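Local atomic coordinates of putative sugar phosphate isomerase (Acidithiobacillus ferrooxidans, PDB entry 3L2H), a protein that is a putative sugar phosphate isomerase, a cupin-fold protein that probably binds a metal ion, its substrate not being established. Residues 63-68 with 125-130; 79-84 with 96-101; 46-51 with 116-121; 15-20 with 35-40; 72-77 with 88-93. One frame throughout, in Å; residues are numbered along the deposited sequence. Where two conformers were deposited one is given.

The five contacts trace a cupin barrel from its wall to its margins. Interactions 2 and 3 are buried and largely apolar in their side chains: 46-51 with 116-121 is a ladder within the large antiparallel sheet, whereas 79-84 with 96-101 joins that sheet to the small one opposite by side chains alone. Interaction 5 touches both of these and holds the chain where the sheets come together, by one backbone bond and a water. Interaction 1, about 24 Å from interaction 5 between centres, is rich in histidines and carboxylates. Interaction 4, partly exposed, packs the N-terminal segment against strand 27-36 and the following helix through lysine and methionine, and shares backbone bonds with interaction 3.

Interaction 1 of 5, residues 63-68 with 125-130; sequences HLHHYE and DQDVVD
Leu64 and Asp130 form an antiparallel hydrogen-bonded pair, Leu64 N to Asp130 O 3.0 Å and Asp130 N to Leu64 O 2.8 Å, followed by the non-hydrogen-bonded pair His65 and Val129, after which His66 N still reaches Val128 O. Where the ladder ends, Asp127 takes over with its side chain. CG lies anti to the backbone N (chi1 -164°), and both carboxylate oxygens find donors on 63-68. OD1 accepts Tyr67 N at 2.9 Å and, weakly, Glu68 N. OD2 takes His65 ND1 at 2.7 Å on its syn lone pair, ring and carboxylate nearly coplanar, which would resist rotation of the imidazole. His66 NE2 meets Asp130 OD2 at 2.8 Å from above the carboxylate plane, while Arg137 bridges to OD1. Val128 CG1 sits over the centre of the His66 ring, a CH-pi contact of 3.9 Å to the centroid. An alanine at His66 takes away this donor and the ring, and would probably leave Asp130 OD2 short of one partner and open a gap over Val128 CG1. His63, bonded through NE2 to Glu70, and His65 form the HxH of the first cupin motif, which in metal-binding relatives supplies metal ligands; here that role is an inference.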
# COMPACT_ATOMS: atom_id res chain seq x y z
N HIS B 63 21.37 10.44 -8.88
CA HIS B 63 20.07 9.81 -9.09
C HIS B 63 18.89 10.55 -8.44
O HIS B 63 19.05 11.38 -7.54
CB HIS B 63 20.12 8.36 -8.59
CG HIS B 63 20.16 8.25 -7.10
ND1 HIS B 63 21.34 8.15 -6.40
CD2 HIS B 63 19.18 8.34 -6.17
CE1 HIS B 63 21.08 8.11 -5.10
NE2 HIS B 63 19.78 8.27 -4.93
N LEU B 64 17.70 10.18 -8.90
CA LEU B 64 16.43 10.74 -8.45
C LEU B 64 15.45 9.60 -8.27
O LEU B 64 15.20 8.84 -9.21
CB LEU B 64 15.87 11.70 -9.50
CG LEU B 64 14.52 12.33 -9.17
CD1 LEU B 64 14.63 13.33 -8.02
CD2 LEU B 64 13.98 13.03 -10.41
N HIS B 65 14.90 9.47 -7.07
CA HIS B 65 13.83 8.50 -6.80
C HIS B 65 12.45 9.12 -7.04
O HIS B 65 12.18 10.26 -6.66
CB HIS B 65 13.84 8.05 -5.34
CG HIS B 65 14.97 7.16 -4.97
ND1 HIS B 65 14.90 5.80 -5.07
CD2 HIS B 65 16.17 7.43 -4.39
CE1 HIS B 65 16.04 5.27 -4.65
NE2 HIS B 65 16.82 6.23 -4.23
N HIS B 66 11.55 8.35 -7.60
CA HIS B 66 10.20 8.81 -7.82
C HIS B 66 9.23 8.43 -6.68
O HIS B 66 8.20 9.07 -6.56
CB HIS B 66 9.65 8.21 -9.13
CG HIS B 66 10.30 8.74 -10.36
ND1 HIS B 66 9.59 9.00 -11.52
CD2 HIS B 66 11.59 9.05 -10.63
CE1 HIS B 66 10.43 9.45 -12.43
NE2 HIS B 66 11.64 9.50 -11.92
N TYR B 67 9.53 7.37 -5.93
CA TYR B 67 8.64 6.87 -4.87
C TYR B 67 9.30 6.68 -3.51
O TYR B 67 8.66 6.89 -2.47
CB TYR B 67 7.98 5.52 -5.29
CG TYR B 67 6.94 5.71 -6.35
CD1 TYR B 67 5.63 6.04 -6.01
CD2 TYR B 67 7.27 5.64 -7.69
CE1 TYR B 67 4.68 6.27 -7.00
CE2 TYR B 67 6.32 5.87 -8.71
CZ TYR B 67 5.04 6.16 -8.37
OH TYR B 67 4.09 6.40 -9.33
N GLU B 68 10.55 6.24 -3.48
CA GLU B 68 11.25 6.08 -2.20
C GLU B 68 11.92 7.37 -1.71
O GLU B 68 12.67 8.01 -2.45
CB GLU B 68 12.32 4.99 -2.26
CG GLU B 68 11.82 3.54 -2.36
CD GLU B 68 12.94 2.51 -2.37
OE1 GLU B 68 14.13 2.90 -2.40
OE2 GLU B 68 12.66 1.27 -2.32
N ASP B 125 8.31 -1.96 -2.61
CA ASP B 125 8.25 -2.98 -3.64
C ASP B 125 8.33 -2.40 -5.07
O ASP B 125 8.80 -3.10 -5.96
CB ASP B 125 6.96 -3.77 -3.52
CG ASP B 125 6.99 -4.78 -2.38
OD1 ASP B 125 8.05 -5.10 -1.84
OD2 ASP B 125 5.92 -5.32 -2.09
N GLN B 126 7.86 -1.18 -5.27
CA GLN B 126 7.94 -0.49 -6.55
C GLN B 126 8.61 0.89 -6.43
O GLN B 126 8.27 1.70 -5.57
CB GLN B 126 6.56 -0.29 -7.18
CG GLN B 126 5.80 -1.60 -7.56
CD GLN B 126 4.44 -1.31 -8.24
OE1 GLN B 126 3.44 -1.24 -7.53
NE2 GLN B 126 4.41 -1.07 -9.61
N ASP B 127 9.48 1.19 -7.39
CA ASP B 127 10.09 2.52 -7.46
C ASP B 127 10.54 2.74 -8.89
O ASP B 127 10.58 1.81 -9.72
CB ASP B 127 11.28 2.59 -6.48
CG ASP B 127 11.77 4.02 -6.18
OD1 ASP B 127 11.06 5.02 -6.46
OD2 ASP B 127 12.91 4.09 -5.64
N VAL B 128 10.85 3.98 -9.19
CA VAL B 128 11.39 4.38 -10.46
C VAL B 128 12.57 5.27 -10.08
O VAL B 128 12.43 6.14 -9.21
CB VAL B 128 10.39 5.12 -11.33
CG1 VAL B 128 11.07 5.54 -12.67
CG2 VAL B 128 9.12 4.27 -11.57
N VAL B 129 13.72 5.02 -10.67
CA VAL B 129 14.89 5.81 -10.35
C VAL B 129 15.52 6.31 -11.62
O VAL B 129 15.78 5.51 -12.53
CB VAL B 129 15.92 5.01 -9.56
CG1 VAL B 129 17.13 5.95 -9.18
CG2 VAL B 129 15.28 4.34 -8.34
N ASP B 130 15.81 7.61 -11.68
CA ASP B 130 16.46 8.19 -12.84
C ASP B 130 17.93 8.37 -12.57
O ASP B 130 18.31 8.78 -11.47
CB ASP B 130 15.87 9.53 -13.20
CG ASP B 130 14.52 9.41 -13.87
OD1 ASP B 130 14.29 8.35 -14.49
OD2 ASP B 130 13.68 10.32 -13.71
O HOH W 1 14.55 2.10 -5.12

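Interaction 2 of 5, residues 79-84 with 96-101; sequences GTLTME and VGFPCH. With EDO (1,2-ethanediol), chain O.
Leu81 and Met83 meet Val96 and Phe98 in an apolar part of the interior of the cupin barrel, where two sheets pack face to face. Strand 79-83 belongs to the three-stranded sheet and strand 96-98 to the edge of the six-stranded one; their axes come no closer than 10.9 Å, so side chains alone fill the space. Leu81 and Val96 reach for each other tip to tip, Leu81 CD2 to Val96 CG2 3.8 Å. That methyl is aimed across because Val96 CG2 stands anti to its own backbone N. Met83, a selenomethionine, slides past Val96 and lays SE 3.7 Å from Phe98 CE1. This is a Met-aromatic contact of oblique approach, SE lying 64° off the ring normal. Leu81 CD1 comes to the same ring at its edge, near CZ. His105 stacks on Phe98, and Val96 pairs with a strand of the third subunit, which carries the large sheet across the interface. Thr80 alternates with the inward pair and turns its side chain elsewhere. There a 1,2-ethanediol, probably from the crystallisation liquor, is hydrogen-bonded to Asp110 N and shares a hydrogen bond of 2.8 Å between its O1 and Thr80 OG1.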
# COMPACT_ATOMS: atom_id res chain seq x y z
N GLY B 79 32.23 16.48 2.91
CA GLY B 79 31.91 16.07 1.55
C GLY B 79 31.37 17.21 0.74
O GLY B 79 31.22 18.32 1.24
N THR B 80 31.06 16.93 -0.52
CA THR B 80 30.47 17.90 -1.41
C THR B 80 29.19 17.28 -1.93
O THR B 80 29.22 16.20 -2.52
CB THR B 80 31.37 18.21 -2.57
OG1 THR B 80 32.56 18.81 -2.07
CG2 THR B 80 30.66 19.14 -3.60
N LEU B 81 28.08 17.95 -1.65
CA LEU B 81 26.76 17.49 -2.06
C LEU B 81 26.39 18.17 -3.38
O LEU B 81 26.42 19.38 -3.45
CB LEU B 81 25.75 17.83 -0.95
CG LEU B 81 24.25 17.71 -1.26
CD1 LEU B 81 23.90 16.22 -1.63
CD2 LEU B 81 23.41 18.22 -0.10
N THR B 82 26.11 17.39 -4.43
CA THR B 82 25.57 17.92 -5.66
C THR B 82 24.08 17.63 -5.69
O THR B 82 23.68 16.49 -5.53
CB THR B 82 26.26 17.27 -6.90
OG1 THR B 82 27.63 17.62 -6.87
CG2 THR B 82 25.64 17.70 -8.22
N MSE B 83 23.27 18.67 -5.88
CA MSE B 83 21.83 18.54 -6.06
C MSE B 83 21.44 19.38 -7.24
O MSE B 83 21.69 20.57 -7.26
CB MSE B 83 21.03 19.00 -4.84
CG MSE B 83 21.26 18.18 -3.63
SE MSE B 83 20.07 18.70 -2.11
CE MSE B 83 20.93 20.42 -1.66
N GLU B 84 20.81 18.75 -8.24
CA GLU B 84 20.49 19.43 -9.50
C GLU B 84 21.74 20.19 -9.99
O GLU B 84 22.79 19.58 -10.13
CB GLU B 84 19.25 20.30 -9.32
CG GLU B 84 18.01 19.48 -8.92
CD GLU B 84 17.51 18.59 -10.07
OE1 GLU B 84 17.46 19.10 -11.22
OE2 GLU B 84 17.20 17.41 -9.83
N VAL B 96 20.51 15.99 5.11
CA VAL B 96 19.86 16.26 3.85
C VAL B 96 18.80 15.18 3.62
O VAL B 96 19.04 13.99 3.87
CB VAL B 96 20.90 16.41 2.68
CG1 VAL B 96 21.73 15.24 2.55
CG2 VAL B 96 20.21 16.70 1.33
N GLY B 97 17.62 15.63 3.20
CA GLY B 97 16.51 14.74 2.93
C GLY B 97 15.97 14.94 1.52
O GLY B 97 15.92 16.09 1.02
N PHE B 98 15.54 13.85 0.91
CA PHE B 98 15.01 13.88 -0.45
C PHE B 98 13.59 13.35 -0.53
O PHE B 98 13.38 12.13 -0.63
CB PHE B 98 15.92 13.07 -1.37
CG PHE B 98 17.31 13.62 -1.43
CD1 PHE B 98 17.61 14.65 -2.29
CD2 PHE B 98 18.29 13.14 -0.60
CE1 PHE B 98 18.86 15.19 -2.31
CE2 PHE B 98 19.56 13.65 -0.66
CZ PHE B 98 19.82 14.69 -1.50
N PRO B 99 12.62 14.27 -0.50
CA PRO B 99 11.27 13.91 -0.85
C PRO B 99 11.27 13.35 -2.29
O PRO B 99 12.16 13.65 -3.08
CB PRO B 99 10.51 15.24 -0.77
CG PRO B 99 11.35 16.11 0.13
CD PRO B 99 12.75 15.71 -0.18
N CYS B 100 10.31 12.51 -2.60
CA CYS B 100 10.20 11.97 -3.96
C CYS B 100 10.18 13.05 -5.02
O CYS B 100 9.55 14.06 -4.85
CB CYS B 100 8.95 11.16 -4.06
SG CYS B 100 9.13 9.75 -3.10
N HIS B 101 10.85 12.80 -6.13
CA HIS B 101 10.95 13.75 -7.26
C HIS B 101 11.51 15.13 -6.98
O HIS B 101 11.38 16.02 -7.84
CB HIS B 101 9.57 14.07 -7.85
CG HIS B 101 8.87 12.92 -8.43
ND1 HIS B 101 9.07 12.53 -9.74
CD2 HIS B 101 7.93 12.08 -7.91
CE1 HIS B 101 8.29 11.50 -10.00
NE2 HIS B 101 7.60 11.19 -8.91
C1 EDO O . 34.66 17.67 0.70
O1 EDO O . 34.33 17.19 -0.60
C2 EDO O . 35.83 18.65 0.61
O2 EDO O . 35.71 19.58 1.68

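Interaction 3 of 5, residues 46-51 with 116-121; sequences MGIHLI and VCLVIG
Ile51 and Val119 touch diagonally across the two strands, Ile51 CD1 to Val119 CG2 at 3.6 Å. Ile51 CG1 stands between its backbone N and carbonyl carbon (chi1 73°), the crowded position, and from there it also lies 4.0 Å from Cys117 CB, its direct partner in the ladder. On the reverse face Leu118 leans toward 46-51: its CD2 passes between the neighbouring side chains, 4.3 Å from Ile48 CG2 and 4.2 Å from Leu50 CB. Leu50 then continues the row along the sheet, its CD2 crossing Val116 CG1 at 3.9 Å.

Beneath these side chains runs an antiparallel ladder of six backbone hydrogen bonds, two each for the pairs Gly47-Gly121, His49-Val119 and Ile51-Cys117. The bond from Ile51 N to Cys117 O is nearly straight, 174° at the hydrogen. Between the bonded pairs, CA hydrogens make close contacts with carbonyl oxygens, as between Leu118 CA and His49 O at 3.2 Å. These are central strands of the large sheet of the cupin barrel, with Ile51, Cys117 and Val119 on its inner face.

Gly47 leaves room for the His49 ring, since a CB there would lie only 3.1 Å from His49 NE2. The other ring nitrogen, ND1, is hydrogen-bonded to Asn34 ND2 on the adjacent strand. Over the outer face comes the third subunit: its Ala71 packs on Ile48, its Tyr73 on Leu118, and its Ile120 on Ile120 of this chain.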
# COMPACT_ATOMS: atom_id res chain seq x y z
N MSE B 46 12.51 -0.22 5.79
CA MSE B 46 13.43 0.90 5.80
C MSE B 46 14.82 0.29 5.74
O MSE B 46 15.03 -0.83 6.21
CB MSE B 46 13.37 1.72 7.07
CG MSE B 46 12.01 1.94 7.66
SE MSE B 46 12.16 3.15 9.24
CE MSE B 46 13.29 2.16 10.35
N GLY B 47 15.74 1.07 5.20
CA GLY B 47 17.15 0.76 5.10
C GLY B 47 17.85 1.80 5.96
O GLY B 47 17.56 3.02 5.88
N ILE B 48 18.67 1.35 6.90
CA ILE B 48 19.48 2.23 7.69
C ILE B 48 20.92 1.70 7.58
O ILE B 48 21.19 0.58 8.03
CB ILE B 48 19.03 2.31 9.14
CG1 ILE B 48 17.57 2.79 9.23
CG2 ILE B 48 19.98 3.28 9.95
CD1 ILE B 48 16.90 2.80 10.61
N HIS B 49 21.80 2.52 7.03
CA HIS B 49 23.14 2.14 6.64
C HIS B 49 24.15 3.14 7.22
O HIS B 49 23.99 4.36 7.08
CB HIS B 49 23.27 2.14 5.12
CG HIS B 49 22.32 1.21 4.42
ND1 HIS B 49 22.60 -0.13 4.23
CD2 HIS B 49 21.08 1.42 3.90
CE1 HIS B 49 21.59 -0.69 3.58
NE2 HIS B 49 20.66 0.23 3.37
N LEU B 50 25.19 2.61 7.84
CA LEU B 50 26.34 3.42 8.21
C LEU B 50 27.39 3.22 7.13
O LEU B 50 27.84 2.10 6.86
CB LEU B 50 26.83 3.05 9.59
CG LEU B 50 27.89 4.09 9.99
CD1 LEU B 50 27.63 4.59 11.39
CD2 LEU B 50 29.31 3.55 9.80
N ILE B 51 27.73 4.29 6.43
CA ILE B 51 28.60 4.19 5.26
C ILE B 51 29.88 4.96 5.49
O ILE B 51 29.91 5.95 6.24
CB ILE B 51 27.88 4.66 3.93
CG1 ILE B 51 27.70 6.17 3.89
CG2 ILE B 51 26.52 3.97 3.80
CD1 ILE B 51 27.31 6.73 2.54
N VAL B 116 31.89 9.76 6.88
CA VAL B 116 31.07 8.74 7.53
C VAL B 116 29.65 9.28 7.78
O VAL B 116 29.46 10.31 8.39
CB VAL B 116 31.72 8.22 8.84
CG1 VAL B 116 30.89 7.10 9.50
CG2 VAL B 116 33.18 7.76 8.55
N CYS B 117 28.66 8.58 7.23
CA CYS B 117 27.27 9.00 7.27
C CYS B 117 26.33 7.87 7.59
O CYS B 117 26.63 6.70 7.34
CB CYS B 117 26.80 9.49 5.89
SG CYS B 117 27.78 10.88 5.24
N LEU B 118 25.17 8.26 8.09
CA LEU B 118 24.02 7.40 8.16
C LEU B 118 23.18 7.70 6.94
O LEU B 118 22.91 8.87 6.64
CB LEU B 118 23.18 7.68 9.40
CG LEU B 118 23.54 7.07 10.71
CD1 LEU B 118 22.48 7.53 11.71
CD2 LEU B 118 23.62 5.51 10.55
N VAL B 119 22.85 6.67 6.18
CA VAL B 119 21.94 6.76 5.07
C VAL B 119 20.63 6.03 5.46
O VAL B 119 20.65 4.85 5.87
CB VAL B 119 22.56 6.22 3.77
CG1 VAL B 119 21.51 6.27 2.66
CG2 VAL B 119 23.80 7.04 3.40
N ILE B 120 19.51 6.74 5.32
CA ILE B 120 18.19 6.29 5.74
C ILE B 120 17.28 6.35 4.54
O ILE B 120 17.17 7.41 3.88
CB ILE B 120 17.62 7.19 6.83
CG1 ILE B 120 18.51 7.19 8.07
CG2 ILE B 120 16.18 6.72 7.22
CD1 ILE B 120 18.46 8.47 8.89
N GLY B 121 16.65 5.22 4.20
CA GLY B 121 15.77 5.20 3.05
C GLY B 121 14.60 4.24 3.17
O GLY B 121 14.59 3.32 4.01

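Interaction 4 of 5, residues 15-20 with 35-40; sequences SRMKGE and KSLGDA
Lys35 and Met17 are brought alongside by complementary torsions: beyond CG the lysine is fully extended (chi2 177°), whereas Met17, a selenomethionine, bends at chi3 (74°) and swings CE back. The two chains slide past each other in opposite directions. Met17 CE comes to 4.0 Å from Lys35 CB, and farther out Lys35 CE lies 3.3 Å from Met17 O. At the tip, Lys35 NZ gives a weak bond of 3.3 Å to Ser15 O and a firmer one to a water 2.8 Å away, which in turn donates to Ser15 O. NZ also bonds Ile14 O and makes a salt bridge to a sulfonate-bearing buffer molecule, probably from the crystallisation liquor. Backbone carbonyls from the helix that holds Ser15 would probably favour a charged ammonium here. Gly19 CA packs 3.9 Å from Lys35 CG; its backbone angles call for glycine, and a CB would crowd that lysine carbon. Met17 SE completes the apolar part at 4.2 Å from Leu37 CD2. Just past the lysine, Ser36 caps the next helix, with OG accepting Asp39 N at 3.2 Å. The contact thus joins the N-terminal segment leading into edge strand 20-24 to the place where strand 27-36 of the cupin sheet passes into an N-capped short helix.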
# COMPACT_ATOMS: atom_id res chain seq x y z
N SER B 15 31.45 -0.92 15.12
CA SER B 15 32.78 -0.56 14.63
C SER B 15 33.52 -1.80 14.15
O SER B 15 34.26 -1.75 13.17
CB SER B 15 33.59 0.23 15.67
OG SER B 15 33.86 -0.56 16.79
N ARG B 16 33.26 -2.93 14.80
CA ARG B 16 33.87 -4.18 14.40
C ARG B 16 33.26 -4.82 13.16
O ARG B 16 33.91 -5.68 12.56
CB ARG B 16 33.78 -5.20 15.54
CG ARG B 16 34.66 -4.85 16.74
CD ARG B 16 34.49 -5.90 17.81
NE ARG B 16 34.62 -7.22 17.22
CZ ARG B 16 35.74 -7.93 17.12
NH1 ARG B 16 36.90 -7.53 17.63
NH2 ARG B 16 35.69 -9.09 16.52
N MSE B 17 32.05 -4.47 12.79
CA MSE B 17 31.45 -5.05 11.56
C MSE B 17 32.36 -4.84 10.35
O MSE B 17 32.93 -3.77 10.21
CB MSE B 17 30.09 -4.43 11.24
CG MSE B 17 28.95 -4.88 12.09
SE MSE B 17 27.38 -3.83 11.79
CE MSE B 17 26.95 -4.65 10.01
N LYS B 18 32.55 -5.83 9.50
CA LYS B 18 33.38 -5.61 8.31
C LYS B 18 32.59 -4.77 7.29
O LYS B 18 33.12 -3.89 6.62
CB LYS B 18 33.90 -6.93 7.70
CG LYS B 18 35.17 -7.49 8.44
N GLY B 19 31.30 -5.00 7.23
CA GLY B 19 30.50 -4.26 6.26
C GLY B 19 30.70 -4.91 4.91
O GLY B 19 31.40 -5.92 4.79
N GLU B 20 30.05 -4.36 3.90
CA GLU B 20 30.15 -4.88 2.57
C GLU B 20 30.79 -3.81 1.72
O GLU B 20 30.49 -2.63 1.87
CB GLU B 20 28.75 -5.20 2.04
CG GLU B 20 28.10 -6.43 2.69
CD GLU B 20 28.32 -7.75 1.92
OE1 GLU B 20 27.82 -7.89 0.74
OE2 GLU B 20 28.97 -8.68 2.52
N LYS B 35 27.62 -0.75 6.11
CA LYS B 35 27.18 -1.54 7.24
C LYS B 35 25.66 -1.38 7.37
O LYS B 35 25.17 -0.31 7.72
CB LYS B 35 27.88 -1.07 8.51
CG LYS B 35 29.45 -1.27 8.45
CD LYS B 35 30.15 -0.73 9.73
CE LYS B 35 31.65 -0.82 9.59
NZ LYS B 35 32.34 -0.42 10.90
N SER B 36 24.93 -2.42 7.06
CA SER B 36 23.51 -2.33 7.02
C SER B 36 22.95 -2.63 8.43
O SER B 36 22.79 -3.81 8.87
CB SER B 36 22.90 -3.25 5.99
OG SER B 36 21.47 -3.17 6.08
N LEU B 37 22.74 -1.56 9.17
CA LEU B 37 22.26 -1.69 10.55
C LEU B 37 20.84 -2.30 10.56
O LEU B 37 20.53 -3.21 11.34
CB LEU B 37 22.30 -0.34 11.24
CG LEU B 37 23.64 0.41 11.24
CD1 LEU B 37 23.52 1.67 12.12
CD2 LEU B 37 24.84 -0.52 11.65
N GLY B 38 20.01 -1.84 9.64
CA GLY B 38 18.66 -2.36 9.53
C GLY B 38 18.60 -3.83 9.20
O GLY B 38 17.84 -4.56 9.83
N ASP B 39 19.44 -4.31 8.27
CA ASP B 39 19.36 -5.75 7.93
C ASP B 39 19.87 -6.59 9.07
O ASP B 39 19.37 -7.70 9.29
CB ASP B 39 20.14 -6.07 6.63
CG ASP B 39 19.44 -5.49 5.40
OD1 ASP B 39 18.26 -5.87 5.19
OD2 ASP B 39 20.03 -4.62 4.71
N ALA B 40 20.85 -6.06 9.79
CA ALA B 40 21.41 -6.76 10.94
C ALA B 40 20.34 -7.02 12.00
O ALA B 40 20.37 -8.06 12.65
CB ALA B 40 22.61 -5.99 11.54
O HOH W 2 34.91 -1.11 10.16

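Interaction 5 of 5, residues 72-77 with 88-93; sequences VYVLSG and YPIAPG
Tyr73 lays the far end of its ring beside Gly93, with CE1 3.7 Å from Gly93 O and CZ 3.9 Å from Gly93 CA. CG anti to the backbone N (chi1 -175°) starts the ring on this course, and a water finishes the link, 2.6 Å from Tyr73 OH and donating to Gly93 O. Next along, Gly93 N bonds Val74 O at 2.8 Å, almost straight at 174° though tilted from the carbonyl plane. The Val74 side chain points into the bend of 88-93: its CB is 3.4 Å from Ala91 O, and its CG2 meets Ile90 CD1 at 3.9 Å. Pro92 packs on the Leu75-Gly77 backbone, its CD 3.2 Å from Gly77 O. Leu75 and Ser76, both facing Val116, form a classic beta bulge, and Gly77 is the glycine that ends the first cupin motif. A phenylalanine at Tyr73 would lose the hydroxyl, and the water would probably keep Gly93 O but have no link left to the ring. Leu75 of the third subunit packs on Tyr73. One direct backbone bond and a water link the segments amid carbon-to-carbonyl packing; burying Gly77 O, with no polar partner in the model, would probably carry some cost.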
# COMPACT_ATOMS: atom_id res chain seq x y z
N VAL B 72 20.30 11.61 4.44
CA VAL B 72 21.69 11.41 4.84
C VAL B 72 21.99 12.24 6.07
O VAL B 72 21.60 13.40 6.14
CB VAL B 72 22.69 11.78 3.73
CG1 VAL B 72 24.15 11.52 4.21
CG2 VAL B 72 22.41 11.01 2.42
N TYR B 73 22.65 11.65 7.08
CA TYR B 73 23.07 12.40 8.27
C TYR B 73 24.57 12.21 8.43
O TYR B 73 25.06 11.08 8.47
CB TYR B 73 22.29 11.99 9.54
CG TYR B 73 22.61 12.82 10.78
CD1 TYR B 73 21.94 14.00 11.02
CD2 TYR B 73 23.58 12.44 11.69
CE1 TYR B 73 22.21 14.79 12.14
CE2 TYR B 73 23.87 13.24 12.82
CZ TYR B 73 23.17 14.41 13.03
OH TYR B 73 23.37 15.22 14.13
N VAL B 74 25.31 13.30 8.43
CA VAL B 74 26.78 13.22 8.43
C VAL B 74 27.29 13.05 9.84
O VAL B 74 27.01 13.88 10.70
CB VAL B 74 27.42 14.45 7.81
CG1 VAL B 74 28.97 14.31 7.78
CG2 VAL B 74 26.88 14.70 6.39
N LEU B 75 28.03 11.98 10.08
CA LEU B 75 28.62 11.71 11.39
C LEU B 75 30.04 12.25 11.51
O LEU B 75 30.39 12.77 12.56
CB LEU B 75 28.61 10.21 11.68
CG LEU B 75 27.21 9.58 11.79
CD1 LEU B 75 27.29 8.02 11.91
CD2 LEU B 75 26.39 10.18 12.94
N SER B 76 30.86 12.10 10.47
CA SER B 76 32.22 12.67 10.53
C SER B 76 32.77 12.88 9.15
O SER B 76 32.29 12.29 8.16
CB SER B 76 33.20 11.82 11.34
OG SER B 76 33.47 10.60 10.72
N GLY B 77 33.80 13.72 9.11
CA GLY B 77 34.43 14.13 7.88
C GLY B 77 33.60 15.13 7.09
O GLY B 77 32.57 15.62 7.57
N TYR B 88 27.09 21.95 -2.64
CA TYR B 88 27.16 22.45 -1.29
C TYR B 88 28.13 21.61 -0.50
O TYR B 88 28.14 20.39 -0.60
CB TYR B 88 25.82 22.36 -0.54
CG TYR B 88 24.67 22.97 -1.27
CD1 TYR B 88 24.02 22.26 -2.26
CD2 TYR B 88 24.24 24.26 -0.99
CE1 TYR B 88 22.98 22.82 -2.96
CE2 TYR B 88 23.20 24.82 -1.69
CZ TYR B 88 22.57 24.09 -2.66
OH TYR B 88 21.53 24.60 -3.37
N PRO B 89 28.89 22.26 0.36
CA PRO B 89 29.73 21.53 1.26
C PRO B 89 28.87 20.96 2.38
O PRO B 89 27.85 21.57 2.74
CB PRO B 89 30.67 22.59 1.81
CG PRO B 89 29.95 23.85 1.59
CD PRO B 89 29.07 23.71 0.47
N ILE B 90 29.23 19.76 2.84
CA ILE B 90 28.57 19.17 3.99
C ILE B 90 29.63 18.73 4.99
O ILE B 90 30.80 18.50 4.63
CB ILE B 90 27.63 18.01 3.59
CG1 ILE B 90 28.37 16.90 2.83
CG2 ILE B 90 26.45 18.55 2.78
CD1 ILE B 90 27.50 15.61 2.63
N ALA B 91 29.22 18.65 6.24
CA ALA B 91 30.10 18.43 7.35
C ALA B 91 29.32 17.80 8.48
O ALA B 91 28.09 17.75 8.44
CB ALA B 91 30.75 19.79 7.78
N PRO B 92 30.01 17.35 9.53
CA PRO B 92 29.35 16.62 10.64
C PRO B 92 28.16 17.35 11.29
O PRO B 92 28.17 18.55 11.56
CB PRO B 92 30.48 16.39 11.66
CG PRO B 92 31.76 16.57 10.88
CD PRO B 92 31.44 17.62 9.82
N GLY B 93 27.08 16.60 11.43
CA GLY B 93 25.83 17.13 11.98
C GLY B 93 24.87 17.65 10.94
O GLY B 93 23.73 18.04 11.27
O HOH W 3 22.84 17.74 13.74